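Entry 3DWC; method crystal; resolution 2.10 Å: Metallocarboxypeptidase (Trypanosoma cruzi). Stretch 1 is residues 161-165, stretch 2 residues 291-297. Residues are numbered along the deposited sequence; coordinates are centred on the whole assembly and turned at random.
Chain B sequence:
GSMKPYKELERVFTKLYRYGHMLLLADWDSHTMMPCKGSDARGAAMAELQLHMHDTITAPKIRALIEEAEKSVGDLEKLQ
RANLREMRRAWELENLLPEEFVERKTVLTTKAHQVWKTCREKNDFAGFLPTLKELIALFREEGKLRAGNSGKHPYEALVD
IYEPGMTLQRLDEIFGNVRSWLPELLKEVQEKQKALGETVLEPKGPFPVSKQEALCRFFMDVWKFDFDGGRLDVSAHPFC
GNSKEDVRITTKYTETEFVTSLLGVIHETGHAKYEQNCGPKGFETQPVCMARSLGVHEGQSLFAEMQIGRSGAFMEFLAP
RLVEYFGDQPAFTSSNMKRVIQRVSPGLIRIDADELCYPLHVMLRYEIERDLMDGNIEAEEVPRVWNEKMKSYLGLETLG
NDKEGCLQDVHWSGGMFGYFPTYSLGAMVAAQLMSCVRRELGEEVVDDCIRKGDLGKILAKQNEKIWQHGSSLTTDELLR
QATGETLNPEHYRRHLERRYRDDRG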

# COMPACT_ATOMS: atom_id res chain seq x y z
N ILE B 161 -23.73 16.64 2.74
CA ILE B 161 -22.39 16.08 2.85
C ILE B 161 -22.06 15.25 1.59
O ILE B 161 -20.95 15.36 1.01
CB ILE B 161 -22.23 15.18 4.13
CG1 ILE B 161 -22.45 15.98 5.40
CG2 ILE B 161 -20.84 14.52 4.20
CD1 ILE B 161 -22.54 15.09 6.70
N TYR B 162 -23.05 14.48 1.16
CA TYR B 162 -22.90 13.52 0.11
C TYR B 162 -23.43 14.02 -1.23
O TYR B 162 -22.99 13.56 -2.28
CB TYR B 162 -23.67 12.27 0.49
CG TYR B 162 -23.32 11.78 1.84
CD1 TYR B 162 -22.06 11.23 2.10
CD2 TYR B 162 -24.23 11.86 2.89
CE1 TYR B 162 -21.74 10.79 3.37
CE2 TYR B 162 -23.91 11.41 4.16
CZ TYR B 162 -22.68 10.89 4.39
OH TYR B 162 -22.40 10.46 5.66
N GLU B 163 -24.39 14.93 -1.18
CA GLU B 163 -25.11 15.38 -2.36
C GLU B 163 -25.21 16.90 -2.35
O GLU B 163 -26.26 17.45 -2.05
CB GLU B 163 -26.50 14.71 -2.41
CG GLU B 163 -27.12 14.66 -3.79
CD GLU B 163 -26.28 13.87 -4.80
OE1 GLU B 163 -25.85 12.77 -4.45
OE2 GLU B 163 -26.05 14.35 -5.95
N PRO B 164 -24.11 17.59 -2.66
CA PRO B 164 -24.03 19.04 -2.54
C PRO B 164 -25.23 19.73 -3.20
O PRO B 164 -25.50 19.48 -4.38
CB PRO B 164 -22.73 19.40 -3.31
CG PRO B 164 -21.93 18.17 -3.37
CD PRO B 164 -22.84 16.99 -3.13
N GLY B 165 -25.93 20.57 -2.45
CA GLY B 165 -26.96 21.41 -3.03
C GLY B 165 -28.32 20.76 -3.15
O GLY B 165 -29.26 21.40 -3.60
N ALA B 291 -15.15 14.09 -8.27
CA ALA B 291 -16.53 13.66 -8.46
C ALA B 291 -17.52 14.65 -7.86
O ALA B 291 -17.26 15.20 -6.81
CB ALA B 291 -16.74 12.29 -7.91
N ARG B 292 -18.61 14.96 -8.58
CA ARG B 292 -19.51 16.02 -8.18
C ARG B 292 -20.33 15.62 -6.95
O ARG B 292 -20.55 16.43 -6.08
CB ARG B 292 -20.40 16.44 -9.37
CG ARG B 292 -21.57 17.36 -9.03
CD ARG B 292 -21.11 18.77 -8.75
NE ARG B 292 -20.61 18.90 -7.39
CZ ARG B 292 -20.06 20.02 -6.92
NH1 ARG B 292 -19.99 21.11 -7.68
NH2 ARG B 292 -19.60 20.05 -5.69
N SER B 293 -20.77 14.37 -6.89
CA SER B 293 -21.57 13.91 -5.76
C SER B 293 -21.62 12.39 -5.76
O SER B 293 -21.21 11.74 -6.75
CB SER B 293 -23.00 14.49 -5.82
OG SER B 293 -23.81 13.76 -6.72
N LEU B 294 -22.17 11.82 -4.68
CA LEU B 294 -22.29 10.38 -4.61
C LEU B 294 -23.37 9.90 -5.54
O LEU B 294 -23.26 8.80 -6.07
CB LEU B 294 -22.58 9.87 -3.20
CG LEU B 294 -21.41 9.41 -2.35
CD1 LEU B 294 -20.22 10.41 -2.34
CD2 LEU B 294 -21.89 9.19 -0.90
N GLY B 295 -24.39 10.72 -5.77
CA GLY B 295 -25.42 10.39 -6.74
C GLY B 295 -24.86 10.45 -8.16
O GLY B 295 -25.15 9.59 -9.01
N VAL B 296 -24.06 11.46 -8.45
CA VAL B 296 -23.38 11.45 -9.75
C VAL B 296 -22.42 10.27 -9.87
O VAL B 296 -22.44 9.59 -10.89
CB VAL B 296 -22.73 12.82 -10.10
CG1 VAL B 296 -21.97 12.73 -11.44
CG2 VAL B 296 -23.80 13.90 -10.10
N HIS B 297 -21.71 9.90 -8.80
CA HIS B 297 -20.77 8.76 -8.85
C HIS B 297 -21.51 7.44 -9.08
O HIS B 297 -21.17 6.66 -10.00
CB HIS B 297 -19.95 8.71 -7.57
CG HIS B 297 -18.51 8.43 -7.80
ND1 HIS B 297 -18.08 7.42 -8.63
CD2 HIS B 297 -17.40 9.11 -7.42
CE1 HIS B 297 -16.76 7.42 -8.68
NE2 HIS B 297 -16.32 8.45 -7.95

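Contact between residues 161-165 and 291-297 of the metallocarboxypeptidase, two segments at least 128 residues apart in sequence wherever they touch. The start of a helix in the second stretch meets Tyr162, Glu163 and Pro164 of the first, where a weakly bonded helical segment gives way to loop; Glu163 lies nearest Ser293 (CA to CA 5.1 Å) and Tyr162 nearest Leu294 (CA to CA 5.7 Å). Together the two surfaces bury 290 Å².

Ala291 leads in without touching the first stretch. Arg292 has its CA-to-CB bond sideways, yet its side chain, bent at chi2 (p) and chi3 (m), brings the guanidinium near Pro164, with NH2 3.8 Å from Pro164 CG; the same CG lies 3.5 Å from the carbonyl O of Arg292, so the proline ring packs against both backbone and side chain. This is a van der Waals contact. NH1 and NH2 find hydrogen-bond partners elsewhere in the structure, whereas the buried NE has none in the model.

Ser293 points toward the first stretch and occupies the N-cap position. Its OG donates to Glu163 OE2 across a very short 2.4 Å and accepts from Val296 N at 2.9 Å, a nearly linear capping bond (172°). One hydroxyl thus satisfies a free amide of the first helical turn and ties that turn to the glutamate. Ser293 CB also rests 3.7 Å from Pro164 CD, while Ser293 O accepts from His297 N at 2.8 Å.

Leu294 N, another amide at the helix start, donates to Tyr162 O at 3.1 Å and 175°, a direct backbone-to-backbone link. Beside it the side chains make an apolar contact, Leu294 CD2 lying 3.6 Å from Tyr162 CD1 and approaching the ring obliquely. The tyrosine's CA-to-CB bond is sideways to the second stretch, and the end of its side chain leads away.

Gly295 N donates to Glu163 OE1 at 2.8 Å, with a more bent angle of 140°. The buried glutamate therefore uses both carboxylate oxygens, OE2 for the Ser293 hydroxyl and OE1 for this amide. The absence of a side chain at Gly295 matters: an ideal CB would point toward the first stretch and clash with Glu163 OE1, only 2.7 Å away.

Val296 barely adds to the buried surface but supplies the amide of the cap. His297 makes no contact with the first stretch as the helix continues beyond it.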